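Side-chain contacts in blood group a-and b-cleaving endo-beta-galactosidase (Streptococcus pneumoniae, PDB 2YGL), which cleaves blood group A and B antigens as a family 98 glycoside hydrolase, its tandem CBM51 modules, which make up this chain, probably binding such glycans: residues D31-T36 with D90-S95; Y73-Q78 with A166-T171; I253-S258 with A348-N353; V269-S274 with A283-F288. All blocks are in the same frame, centred on the assembly; numbering follows the deposited sequence.

Interaction 1. Residues D31-T36 with D90-S95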
loop_
_atom_site.group_PDB
_atom_site.type_symbol
_atom_site.label_atom_id
_atom_site.label_comp_id
_atom_site.label_asym_id
_atom_site.label_seq_id
_atom_site.Cartn_x
_atom_site.Cartn_y
_atom_site.Cartn_z
ATOM N N ASP A 31 26.624 3.938 4.643
ATOM C CA ASP A 31 26.736 4.011 6.105
ATOM C C ASP A 31 28.098 4.522 6.592
ATOM O O ASP A 31 28.564 4.167 7.681
ATOM C CB ASP A 31 26.374 2.660 6.739
ATOM C CG ASP A 31 25.011 2.157 6.296
ATOM O OD1 ASP A 31 24.113 2.992 6.053
ATOM O OD2 ASP A 31 24.833 0.926 6.187
ATOM N N ALA A 32 28.717 5.371 5.776
ATOM C CA ALA A 32 30.010 5.977 6.084
ATOM C C ALA A 32 30.218 7.236 5.242
ATOM O O ALA A 32 29.657 7.346 4.147
ATOM C CB ALA A 32 31.143 4.976 5.830
ATOM N N PRO A 33 31.018 8.197 5.753
ATOM C CA PRO A 33 31.462 9.320 4.923
ATOM C C PRO A 33 32.292 8.797 3.752
ATOM O O PRO A 33 32.870 7.709 3.855
ATOM C CB PRO A 33 32.348 10.133 5.872
ATOM C CG PRO A 33 31.914 9.736 7.245
ATOM C CD PRO A 33 31.515 8.304 7.137
ATOM N N PHE A 34 32.351 9.552 2.657
ATOM C CA PHE A 34 33.014 9.073 1.439
ATOM C C PHE A 34 34.493 8.739 1.627
ATOM O O PHE A 34 34.911 7.619 1.344
ATOM C CB PHE A 34 32.842 10.057 0.277
ATOM C CG PHE A 34 33.462 9.590 -1.017
ATOM C CD1 PHE A 34 34.809 9.834 -1.291
ATOM C CD2 PHE A 34 32.701 8.905 -1.961
ATOM C CE1 PHE A 34 35.385 9.408 -2.489
ATOM C CE2 PHE A 34 33.268 8.472 -3.161
ATOM C CZ PHE A 34 34.611 8.724 -3.426
ATOM N N THR A 35 35.277 9.712 2.088
ATOM C CA THR A 35 36.732 9.561 2.154
ATOM C C THR A 35 37.197 8.586 3.241
ATOM O O THR A 35 38.006 7.699 2.961
ATOM C CB THR A 35 37.449 10.929 2.262
ATOM O OG1 THR A 35 37.179 11.687 1.080
ATOM C CG2 THR A 35 38.963 10.757 2.393
ATOM N N THR A 36 36.679 8.739 4.461
ATOM C CA THR A 36 37.013 7.824 5.560
ATOM C C THR A 36 36.517 6.408 5.278
ATOM O O THR A 36 37.209 5.432 5.574
ATOM C CB THR A 36 36.430 8.283 6.919
ATOM O OG1 THR A 36 35.002 8.353 6.833
ATOM C CG2 THR A 36 36.986 9.639 7.333
ATOM N N ASP A 90 29.902 16.370 5.994
ATOM C CA ASP A 90 30.310 15.516 7.107
ATOM C C ASP A 90 31.391 16.162 7.975
ATOM O O ASP A 90 32.281 16.850 7.468
ATOM C CB ASP A 90 30.799 14.159 6.603
ATOM C CG ASP A 90 30.834 13.119 7.702
ATOM O OD1 ASP A 90 29.776 12.525 7.999
ATOM O OD2 ASP A 90 31.917 12.904 8.276
ATOM N N GLN A 91 31.300 15.929 9.283
ATOM C CA GLN A 91 32.259 16.465 10.252
ATOM C C GLN A 91 33.699 16.000 10.008
ATOM O O GLN A 91 34.640 16.641 10.472
ATOM C CB GLN A 91 31.824 16.117 11.681
ATOM C CG GLN A 91 30.623 16.915 12.178
ATOM C CD GLN A 91 30.975 18.354 12.496
ATOM O OE1 GLN A 91 30.638 19.268 11.745
ATOM N NE2 GLN A 91 31.671 18.561 13.607
ATOM N N SER A 92 33.858 14.901 9.271
ATOM C CA SER A 92 35.179 14.354 8.938
ATOM C C SER A 92 35.870 15.058 7.761
ATOM O O SER A 92 37.003 14.712 7.408
ATOM C CB SER A 92 35.071 12.853 8.639
ATOM O OG SER A 92 34.381 12.628 7.418
ATOM N N ALA A 93 35.192 16.032 7.154
ATOM C CA ALA A 93 35.716 16.721 5.968
ATOM C C ALA A 93 37.005 17.496 6.236
ATOM O O ALA A 93 37.216 18.010 7.335
ATOM C CB ALA A 93 34.661 17.655 5.380
ATOM N N ASN A 94 37.863 17.566 5.221
ATOM C CA ASN A 94 39.014 18.466 5.237
ATOM C C ASN A 94 38.506 19.888 5.039
ATOM O O ASN A 94 38.089 20.260 3.938
ATOM C CB ASN A 94 40.017 18.077 4.136
ATOM C CG ASN A 94 41.286 18.941 4.135
ATOM O OD1 ASN A 94 41.374 19.968 4.809
ATOM N ND2 ASN A 94 42.272 18.518 3.360
ATOM N N SER A 95 38.517 20.667 6.118
ATOM C CA SER A 95 38.105 22.070 6.069
ATOM C C SER A 95 39.255 23.005 6.465
ATOM O O SER A 95 39.029 24.060 7.057
ATOM C CB SER A 95 36.888 22.300 6.968
ATOM O OG SER A 95 37.201 22.066 8.331
HETATM O O HOH W 1 35.257 11.647 5.040
#
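Pro33 and Asp90 bring the two segments together, their CA atoms 6.7 Å apart. Pro33 occupies the N-cap position of helix 34-39, while 90-95 begins with a type I beta turn, Asp90 to Ala93, on a loop of the first CBM51 beta-sandwich. The side chain of Asp90 lies about 14 Å from the bound calcium ion. The turn is reinforced as an Asx turn: Asp90 OD2 accepts from Ser92 N at 3.0 Å and from Ser92 OG at 2.6 Å. Both donors come on the anti side of OD2 but from opposite faces of the carboxylate plane, which should hold the group firmly in its rotation. The other oxygen, OD1, takes the backbone N of Ser46, so both oxygens of this buried carboxylate are engaged.

Against this fixed group rests the pyrrolidine ring of Pro33, with CG 3.3 Å from Asp90 OD2 and CB 3.6 Å from Ser92 OG. Ile45 of strand 45-48 touches both Pro33 and Asp90 beside the contact. Farther along the helix, the Thr36 methyl CG2 rests against Ser92 CB. Ser92 OG is tucked between its own backbone N and carbonyl carbon (chi1 70°), a placing that lets it reach the carboxylate. The same oxygen accepts from a water at 2.7 Å, and that water in turn receives the first-turn amide of the helix, Thr36 N, over a longer 3.3 Å.

Interaction 2. Residues Y73-Q78 with A166-T171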
loop_
_atom_site.group_PDB
_atom_site.type_symbol
_atom_site.label_atom_id
_atom_site.label_comp_id
_atom_site.label_asym_id
_atom_site.label_seq_id
_atom_site.Cartn_x
_atom_site.Cartn_y
_atom_site.Cartn_z
ATOM N N TYR A 73 18.061 5.869 -7.576
ATOM C CA TYR A 73 17.444 4.598 -7.202
ATOM C C TYR A 73 16.153 4.366 -7.982
ATOM O O TYR A 73 15.353 5.292 -8.174
ATOM C CB TYR A 73 17.147 4.560 -5.700
ATOM C CG TYR A 73 18.376 4.604 -4.816
ATOM C CD1 TYR A 73 18.965 5.820 -4.467
ATOM C CD2 TYR A 73 18.944 3.430 -4.320
ATOM C CE1 TYR A 73 20.091 5.869 -3.659
ATOM C CE2 TYR A 73 20.072 3.466 -3.505
ATOM C CZ TYR A 73 20.641 4.692 -3.181
ATOM O OH TYR A 73 21.755 4.745 -2.378
ATOM N N ASP A 74 15.962 3.127 -8.427
ATOM C CA ASP A 74 14.729 2.719 -9.086
ATOM C C ASP A 74 13.695 2.377 -8.025
ATOM O O ASP A 74 13.870 1.433 -7.254
ATOM C CB ASP A 74 14.974 1.522 -10.016
ATOM C CG ASP A 74 13.705 1.041 -10.722
ATOM O OD1 ASP A 74 12.682 1.766 -10.731
ATOM O OD2 ASP A 74 13.733 -0.075 -11.282
ATOM N N ILE A 75 12.623 3.160 -7.986
ATOM C CA ILE A 75 11.551 2.945 -7.016
ATOM C C ILE A 75 10.218 2.578 -7.689
ATOM O O ILE A 75 9.148 2.739 -7.092
ATOM C CB ILE A 75 11.390 4.155 -6.042
ATOM C CG1 ILE A 75 11.121 5.458 -6.811
ATOM C CG2 ILE A 75 12.628 4.282 -5.150
ATOM C CD1 ILE A 75 10.589 6.598 -5.957
ATOM N N SER A 76 10.302 2.070 -8.921
ATOM C CA SER A 76 9.122 1.666 -9.701
ATOM C C SER A 76 8.291 0.607 -8.987
ATOM O O SER A 76 8.831 -0.392 -8.513
ATOM C CB SER A 76 9.535 1.138 -11.078
ATOM O OG SER A 76 10.166 2.145 -11.844
ATOM N N GLY A 77 6.982 0.844 -8.907
ATOM C CA GLY A 77 6.031 -0.095 -8.296
ATOM C C GLY A 77 6.236 -0.404 -6.820
ATOM O O GLY A 77 5.556 -1.268 -6.263
ATOM N N GLN A 78 7.163 0.309 -6.184
ATOM C CA GLN A 78 7.559 0.034 -4.800
ATOM C C GLN A 78 6.573 0.586 -3.777
ATOM O O GLN A 78 6.523 0.113 -2.638
ATOM C CB GLN A 78 8.949 0.611 -4.529
ATOM C CG GLN A 78 10.068 -0.014 -5.344
ATOM C CD GLN A 78 10.698 -1.200 -4.659
ATOM O OE1 GLN A 78 10.081 -2.256 -4.526
ATOM N NE2 GLN A 78 11.941 -1.036 -4.223
ATOM N N ALA A 166 19.232 8.563 5.396
ATOM C CA ALA A 166 18.454 8.559 4.154
ATOM C C ALA A 166 17.554 7.328 4.036
ATOM O O ALA A 166 18.038 6.195 3.988
ATOM C CB ALA A 166 19.375 8.675 2.945
ATOM N N LYS A 167 16.245 7.567 3.993
ATOM C CA LYS A 167 15.255 6.487 4.014
ATOM C C LYS A 167 14.039 6.772 3.136
ATOM O O LYS A 167 13.661 7.929 2.926
ATOM C CB LYS A 167 14.798 6.210 5.453
ATOM C CG LYS A 167 14.089 7.391 6.126
ATOM C CD LYS A 167 13.518 7.042 7.497
ATOM C CE LYS A 167 14.587 7.079 8.568
ATOM N NZ LYS A 167 14.009 7.255 9.929
ATOM N N LEU A 168 13.429 5.702 2.636
ATOM C CA LEU A 168 12.143 5.785 1.953
ATOM C C LEU A 168 11.073 5.162 2.846
ATOM O O LEU A 168 11.298 4.111 3.445
ATOM C CB LEU A 168 12.206 5.084 0.590
ATOM C CG LEU A 168 13.115 5.724 -0.467
ATOM C CD1 LEU A 168 13.364 4.775 -1.625
ATOM C CD2 LEU A 168 12.534 7.035 -0.973
ATOM N N ILE A 169 9.919 5.824 2.943
ATOM C CA ILE A 169 8.875 5.436 3.898
ATOM C C ILE A 169 7.536 5.175 3.208
ATOM O O ILE A 169 7.150 5.899 2.287
ATOM C CB ILE A 169 8.669 6.516 5.001
ATOM C CG1 ILE A 169 10.011 6.987 5.576
ATOM C CG2 ILE A 169 7.753 5.997 6.126
ATOM C CD1 ILE A 169 9.899 8.189 6.501
ATOM N N LYS A 170 6.837 4.139 3.666
ATOM C CA LYS A 170 5.476 3.845 3.209
ATOM C C LYS A 170 4.600 3.270 4.325
ATOM O O LYS A 170 5.108 2.749 5.325
ATOM C CB LYS A 170 5.493 2.901 1.997
ATOM C CG LYS A 170 6.095 1.524 2.252
ATOM C CD LYS A 170 6.101 0.694 0.978
ATOM C CE LYS A 170 7.076 -0.474 1.073
ATOM N NZ LYS A 170 7.229 -1.173 -0.241
ATOM N N THR A 171 3.286 3.382 4.147
ATOM C CA THR A 171 2.320 2.736 5.032
ATOM C C THR A 171 2.284 1.238 4.729
ATOM O O THR A 171 2.190 0.835 3.568
ATOM C CB THR A 171 0.903 3.329 4.862
ATOM O OG1 THR A 171 0.973 4.761 4.874
ATOM C CG2 THR A 171 -0.025 2.858 5.983
#
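Ile75 and Leu168 supply the apolar part of this contact, through one pair of methyl groups: Ile75 CG2 lies 3.6 Å from Leu168 CD1, the two side chains meeting at a slant. With chi1 at 57°, Ile75 folds CG1 in between its backbone N and carbonyl carbon, leaving CG2 as the branch that faces Leu168. Both residues are buried, Ile75 also resting on Ile146 and Leu168 on Phe83. The pair spans the interior of the first CBM51 beta-sandwich, since strand 69-74 belongs to the five-stranded sheet and strand 160-171 to the six-stranded sheet facing it.

The polar part involves the more exposed residues Gln78 and Lys170 and is a single hydrogen bond from side chain to backbone. Lys170 runs out extended beyond CG, so that NZ reaches Gln78 O at 2.8 Å; the approach is almost straight along the line of the carbonyl, with a C=O...N angle of 162°. The methylene CD of Lys170 follows alongside, 3.7 Å from Gln78 O.

Within 73-78 there are two turns. Asp74 OD1 accepts from Ser76 N (3.0 Å) and from Ser76 OG (2.8 Å), the hydroxyl on the syn lone pair and the amide from above the carboxylate plane: an Asx turn. A type II beta turn follows from Ile75 to Gln78, with Gly77 at positive phi and Gln78 N bonded to Ile75 O.

Interaction 3. Residues I253-S258 with A348-N353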
loop_
_atom_site.group_PDB
_atom_site.type_symbol
_atom_site.label_atom_id
_atom_site.label_comp_id
_atom_site.label_asym_id
_atom_site.label_seq_id
_atom_site.Cartn_x
_atom_site.Cartn_y
_atom_site.Cartn_z
ATOM N N ILE A 253 -28.361 -10.130 5.582
ATOM C CA ILE A 253 -27.555 -10.660 6.676
ATOM C C ILE A 253 -27.047 -9.458 7.470
ATOM O O ILE A 253 -26.421 -8.553 6.904
ATOM C CB ILE A 253 -26.367 -11.524 6.179
ATOM C CG1 ILE A 253 -26.822 -12.518 5.101
ATOM C CG2 ILE A 253 -25.707 -12.257 7.352
ATOM C CD1 ILE A 253 -25.683 -13.103 4.269
ATOM N N LYS A 254 -27.331 -9.451 8.769
ATOM C CA LYS A 254 -27.035 -8.303 9.625
ATOM C C LYS A 254 -25.990 -8.626 10.690
ATOM O O LYS A 254 -26.090 -9.636 11.387
ATOM C CB LYS A 254 -28.320 -7.780 10.283
ATOM C CG LYS A 254 -28.125 -6.557 11.175
ATOM C CD LYS A 254 -29.430 -5.801 11.407
ATOM C CE LYS A 254 -30.206 -6.343 12.592
ATOM N NZ LYS A 254 -31.417 -5.511 12.855
ATOM N N TYR A 255 -24.996 -7.749 10.807
ATOM C CA TYR A 255 -23.962 -7.877 11.828
ATOM C C TYR A 255 -23.940 -6.667 12.750
ATOM O O TYR A 255 -24.034 -5.524 12.298
ATOM C CB TYR A 255 -22.584 -8.073 11.187
ATOM C CG TYR A 255 -22.455 -9.374 10.436
ATOM C CD1 TYR A 255 -22.071 -10.546 11.090
ATOM C CD2 TYR A 255 -22.731 -9.439 9.073
ATOM C CE1 TYR A 255 -21.957 -11.749 10.400
ATOM C CE2 TYR A 255 -22.623 -10.633 8.377
ATOM C CZ TYR A 255 -22.237 -11.783 9.041
ATOM O OH TYR A 255 -22.132 -12.964 8.341
ATOM N N ASP A 256 -23.834 -6.936 14.048
ATOM C CA ASP A 256 -23.616 -5.893 15.042
ATOM C C ASP A 256 -22.112 -5.717 15.210
ATOM O O ASP A 256 -21.439 -6.572 15.796
ATOM C CB ASP A 256 -24.283 -6.276 16.368
ATOM C CG ASP A 256 -24.063 -5.243 17.473
ATOM O OD1 ASP A 256 -23.572 -4.131 17.196
ATOM O OD2 ASP A 256 -24.391 -5.553 18.632
ATOM N N VAL A 257 -21.591 -4.617 14.673
ATOM C CA VAL A 257 -20.155 -4.329 14.730
ATOM C C VAL A 257 -19.815 -3.204 15.718
ATOM O O VAL A 257 -18.721 -2.640 15.674
ATOM C CB VAL A 257 -19.557 -4.022 13.323
ATOM C CG1 VAL A 257 -19.619 -5.257 12.433
ATOM C CG2 VAL A 257 -20.254 -2.827 12.664
ATOM N N SER A 258 -20.754 -2.903 16.613
ATOM C CA SER A 258 -20.596 -1.833 17.603
ATOM C C SER A 258 -19.414 -2.067 18.545
ATOM O O SER A 258 -18.799 -1.113 19.021
ATOM C CB SER A 258 -21.877 -1.673 18.421
ATOM O OG SER A 258 -22.160 -2.847 19.163
ATOM N N ALA A 348 -15.437 -13.483 2.105
ATOM C CA ALA A 348 -15.963 -12.330 2.846
ATOM C C ALA A 348 -15.292 -12.132 4.202
ATOM O O ALA A 348 -15.326 -13.021 5.055
ATOM C CB ALA A 348 -17.472 -12.444 3.015
ATOM N N LEU A 349 -14.684 -10.962 4.387
ATOM C CA LEU A 349 -13.969 -10.650 5.624
ATOM C C LEU A 349 -14.066 -9.174 6.040
ATOM O O LEU A 349 -14.388 -8.304 5.225
ATOM C CB LEU A 349 -12.503 -11.112 5.539
ATOM C CG LEU A 349 -11.528 -10.494 4.531
ATOM C CD1 LEU A 349 -10.985 -9.156 5.032
ATOM C CD2 LEU A 349 -10.377 -11.459 4.273
ATOM N N PHE A 350 -13.796 -8.924 7.321
ATOM C CA PHE A 350 -13.716 -7.579 7.884
ATOM C C PHE A 350 -12.272 -7.234 8.248
ATOM O O PHE A 350 -11.500 -8.109 8.644
ATOM C CB PHE A 350 -14.563 -7.475 9.159
ATOM C CG PHE A 350 -16.046 -7.343 8.923
ATOM C CD1 PHE A 350 -16.549 -6.509 7.928
ATOM C CD2 PHE A 350 -16.945 -8.024 9.743
ATOM C CE1 PHE A 350 -17.924 -6.381 7.732
ATOM C CE2 PHE A 350 -18.319 -7.900 9.556
ATOM C CZ PHE A 350 -18.810 -7.077 8.551
ATOM N N MET A 351 -11.918 -5.956 8.121
ATOM C CA MET A 351 -10.638 -5.443 8.613
ATOM C C MET A 351 -10.873 -4.448 9.751
ATOM O O MET A 351 -11.860 -3.710 9.745
ATOM C CB MET A 351 -9.845 -4.754 7.496
ATOM C CG MET A 351 -9.497 -5.626 6.286
ATOM S SD MET A 351 -8.213 -6.859 6.590
ATOM C CE MET A 351 -6.802 -5.819 6.986
ATOM N N ALA A 352 -9.964 -4.436 10.724
ATOM C CA ALA A 352 -9.991 -3.448 11.803
ATOM C C ALA A 352 -8.703 -2.624 11.815
ATOM O O ALA A 352 -7.618 -3.145 12.079
ATOM C CB ALA A 352 -10.217 -4.121 13.156
ATOM N N ASN A 353 -8.838 -1.336 11.521
ATOM C CA ASN A 353 -7.696 -0.432 11.414
ATOM C C ASN A 353 -7.769 0.687 12.448
ATOM O O ASN A 353 -6.743 1.163 12.937
ATOM C CB ASN A 353 -7.624 0.147 9.997
ATOM C CG ASN A 353 -6.420 1.045 9.784
ATOM O OD1 ASN A 353 -6.565 2.230 9.474
ATOM N ND2 ASN A 353 -5.225 0.488 9.949
#
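Phe350 is the residue through which 348-353 meets Tyr255 and Val257. Ahead of it in the strand, Ala348 and Leu349 are buried and pack on the neighbouring strand 262-271, Ala348 on Ser267 and Leu349 on Ile266.

Phe350 points its side chain toward 253-258. Its ring is carried with CG anti to the carbonyl carbon (chi1 -78°), and chi2 of -43° turns it so that CE2 leads. This one atom makes both contacts. It lies 4.1 Å from Val257 CG1, whose side chain runs at about a right angle to that of Phe350, and 4.5 Å from Tyr255 CG. The tyrosine carbon sits at the edge of the Phe350 ring, close to its plane, whereas the Val257 methyl comes in obliquely. Ile328 of strand 327-334 touches both Val257 and Phe350, closing the cluster, and Tyr255 packs further on Leu192 and Trp197. Across from Phe350, Val257 is the middle residue of an Asx turn in which Asp256 OD1 accepts from Ser258 OG at 2.7 Å and Ser258 N at 3.1 Å, both from the same face of the carboxylate plane.

Met351, next in the strand, touches Arg264.

Between these two segments the sheets of the second CBM51 beta-sandwich meet through carbon atoms: CE2 of one ring approaches two buried side chains, and cohesion here rests on dispersion and the exclusion of water.

Interaction 4. Residues V269-S274 with A283-F288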
loop_
_atom_site.group_PDB
_atom_site.type_symbol
_atom_site.label_atom_id
_atom_site.label_comp_id
_atom_site.label_asym_id
_atom_site.label_seq_id
_atom_site.Cartn_x
_atom_site.Cartn_y
_atom_site.Cartn_z
ATOM N N VAL A 269 -18.256 -11.287 -5.129
ATOM C CA VAL A 269 -19.708 -11.474 -5.146
ATOM C C VAL A 269 -20.176 -11.954 -6.517
ATOM O O VAL A 269 -19.839 -11.354 -7.541
ATOM C CB VAL A 269 -20.476 -10.166 -4.768
ATOM C CG1 VAL A 269 -21.984 -10.407 -4.713
ATOM C CG2 VAL A 269 -19.995 -9.610 -3.438
ATOM N N GLY A 270 -20.958 -13.032 -6.523
ATOM C CA GLY A 270 -21.578 -13.543 -7.744
ATOM C C GLY A 270 -22.498 -14.714 -7.466
ATOM O O GLY A 270 -22.809 -15.012 -6.314
ATOM N N ILE A 271 -22.924 -15.384 -8.533
ATOM C CA ILE A 271 -23.811 -16.536 -8.426
ATOM C C ILE A 271 -22.989 -17.825 -8.414
ATOM O O ILE A 271 -22.144 -18.039 -9.288
ATOM C CB ILE A 271 -24.843 -16.551 -9.577
ATOM C CG1 ILE A 271 -25.733 -15.307 -9.495
ATOM C CG2 ILE A 271 -25.690 -17.819 -9.541
ATOM C CD1 ILE A 271 -26.228 -14.810 -10.831
ATOM N N ASP A 272 -23.233 -18.672 -7.416
ATOM C CA ASP A 272 -22.489 -19.926 -7.279
ATOM C C ASP A 272 -22.688 -20.814 -8.501
ATOM O O ASP A 272 -23.789 -20.886 -9.057
ATOM C CB ASP A 272 -22.878 -20.673 -6.002
ATOM C CG ASP A 272 -21.870 -21.753 -5.628
ATOM O OD1 ASP A 272 -21.990 -22.892 -6.129
ATOM O OD2 ASP A 272 -20.942 -21.456 -4.847
ATOM N N ARG A 273 -21.612 -21.478 -8.915
ATOM C CA ARG A 273 -21.613 -22.316 -10.115
ATOM C C ARG A 273 -22.613 -23.476 -10.049
ATOM O O ARG A 273 -23.035 -23.994 -11.084
ATOM C CB ARG A 273 -20.197 -22.842 -10.410
ATOM C CG ARG A 273 -19.113 -21.758 -10.542
ATOM C CD ARG A 273 -19.456 -20.697 -11.591
ATOM N NE ARG A 273 -19.476 -21.243 -12.948
ATOM C CZ ARG A 273 -20.101 -20.684 -13.982
ATOM N NH1 ARG A 273 -20.778 -19.549 -13.838
ATOM N NH2 ARG A 273 -20.050 -21.267 -15.174
ATOM N N SER A 274 -22.998 -23.863 -8.836
ATOM C CA SER A 274 -23.916 -24.977 -8.616
ATOM C C SER A 274 -25.383 -24.597 -8.805
ATOM O O SER A 274 -26.257 -25.463 -8.775
ATOM C CB SER A 274 -23.714 -25.558 -7.213
ATOM O OG SER A 274 -24.120 -24.634 -6.212
ATOM N N ALA A 283 -32.078 -10.454 -15.782
ATOM C CA ALA A 283 -31.017 -10.566 -14.788
ATOM C C ALA A 283 -31.363 -11.651 -13.775
ATOM O O ALA A 283 -32.517 -11.787 -13.368
ATOM C CB ALA A 283 -30.795 -9.229 -14.085
ATOM N N ASP A 284 -30.359 -12.428 -13.382
ATOM C CA ASP A 284 -30.551 -13.458 -12.366
ATOM C C ASP A 284 -30.531 -12.839 -10.963
ATOM O O ASP A 284 -31.346 -13.192 -10.109
ATOM C CB ASP A 284 -29.502 -14.567 -12.518
ATOM C CG ASP A 284 -29.670 -15.361 -13.812
ATOM O OD1 ASP A 284 -30.822 -15.665 -14.186
ATOM O OD2 ASP A 284 -28.652 -15.689 -14.455
ATOM N N ILE A 285 -29.602 -11.907 -10.749
ATOM C CA ILE A 285 -29.532 -11.104 -9.527
ATOM C C ILE A 285 -29.648 -9.629 -9.909
ATOM O O ILE A 285 -28.919 -9.152 -10.784
ATOM C CB ILE A 285 -28.198 -11.353 -8.759
ATOM C CG1 ILE A 285 -28.133 -12.786 -8.212
ATOM C CG2 ILE A 285 -27.973 -10.308 -7.649
ATOM C CD1 ILE A 285 -29.225 -13.153 -7.218
ATOM N N GLN A 286 -30.561 -8.911 -9.259
ATOM C CA GLN A 286 -30.786 -7.506 -9.592
ATOM C C GLN A 286 -29.671 -6.589 -9.081
ATOM O O GLN A 286 -29.145 -5.772 -9.841
ATOM C CB GLN A 286 -32.158 -7.024 -9.112
ATOM C CG GLN A 286 -32.729 -5.888 -9.974
ATOM C CD GLN A 286 -32.960 -6.311 -11.423
ATOM O OE1 GLN A 286 -33.733 -7.232 -11.698
ATOM N NE2 GLN A 286 -32.285 -5.642 -12.352
ATOM N N LYS A 287 -29.325 -6.723 -7.800
ATOM C CA LYS A 287 -28.260 -5.924 -7.183
ATOM C C LYS A 287 -27.833 -6.465 -5.817
ATOM O O LYS A 287 -28.575 -7.214 -5.172
ATOM C CB LYS A 287 -28.676 -4.447 -7.049
ATOM C CG LYS A 287 -29.949 -4.227 -6.241
ATOM C CD LYS A 287 -30.215 -2.756 -5.961
ATOM C CE LYS A 287 -31.558 -2.594 -5.269
ATOM N NZ LYS A 287 -31.853 -1.187 -4.888
ATOM N N PHE A 288 -26.637 -6.069 -5.389
ATOM C CA PHE A 288 -26.131 -6.362 -4.050
ATOM C C PHE A 288 -25.716 -5.064 -3.363
ATOM O O PHE A 288 -25.056 -4.222 -3.976
ATOM C CB PHE A 288 -24.941 -7.327 -4.114
ATOM C CG PHE A 288 -24.288 -7.579 -2.776
ATOM C CD1 PHE A 288 -24.870 -8.447 -1.852
ATOM C CD2 PHE A 288 -23.090 -6.950 -2.442
ATOM C CE1 PHE A 288 -24.270 -8.682 -0.613
ATOM C CE2 PHE A 288 -22.481 -7.179 -1.209
ATOM C CZ PHE A 288 -23.072 -8.046 -0.293
#
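Asp272 OD1, one residue beyond the packed Ile271, is gripped twice: by Ser274 OG at 2.8 Å and by Ser274 N at 3.0 Å, from opposite faces of the carboxylate plane. This Asx turn follows the end of strand 262-271 in the second CBM51 beta-sandwich, and Asp272 OD2 is held by Lys229 N. Strands 262-271 and 285-292 belong to the two different sheets, so 269-271 and 284-288, running 161° apart, pack face to face through side chains.

Asp284 and Ile285 both face Ile308 in a classic beta bulge, and both also direct their side chains at Ile271. Ile271 CD1 touches Asp284 CB at 3.7 Å, the side chains nearly perpendicular, while its CG1 lies 3.7 Å from Ile285 CG1 as those two side chains run antiparallel alongside one another. The buried Asp284 carboxylate is bonded to Thr338 OG1 and Tyr310 N.

At the far end, Val269 lies over one face of the Phe288 ring, both methyls on the same side. Placed opposite its backbone N (chi1 -177°), CG1 sits 4.1 Å above that face, offset toward the rim near Phe288 CG, while CG2 is 4.1 Å from Phe288 CE2.

Interactions 1 and 2 belong to the first module and interactions 3 and 4 to the second. Interactions 2 and 3 are counterparts in the tandem pair: each joins the end of a strand in the five-stranded sheet to the last strand of the other sheet, but a lysine-to-carbonyl bond among more exposed residues accompanies the first, whereas the second is apolar and buried. Interaction 4 is likewise core, and shares with interaction 3 the sheet in which strands 262-271 and 343-352 are neighbours; their centres lie 22 Å apart. Interaction 1 is only partly buried and uses a water where the core contacts use carbon; the Asx turn of Asp90 and Ser92 recurs in interaction 4 as that of Asp272 and Ser274.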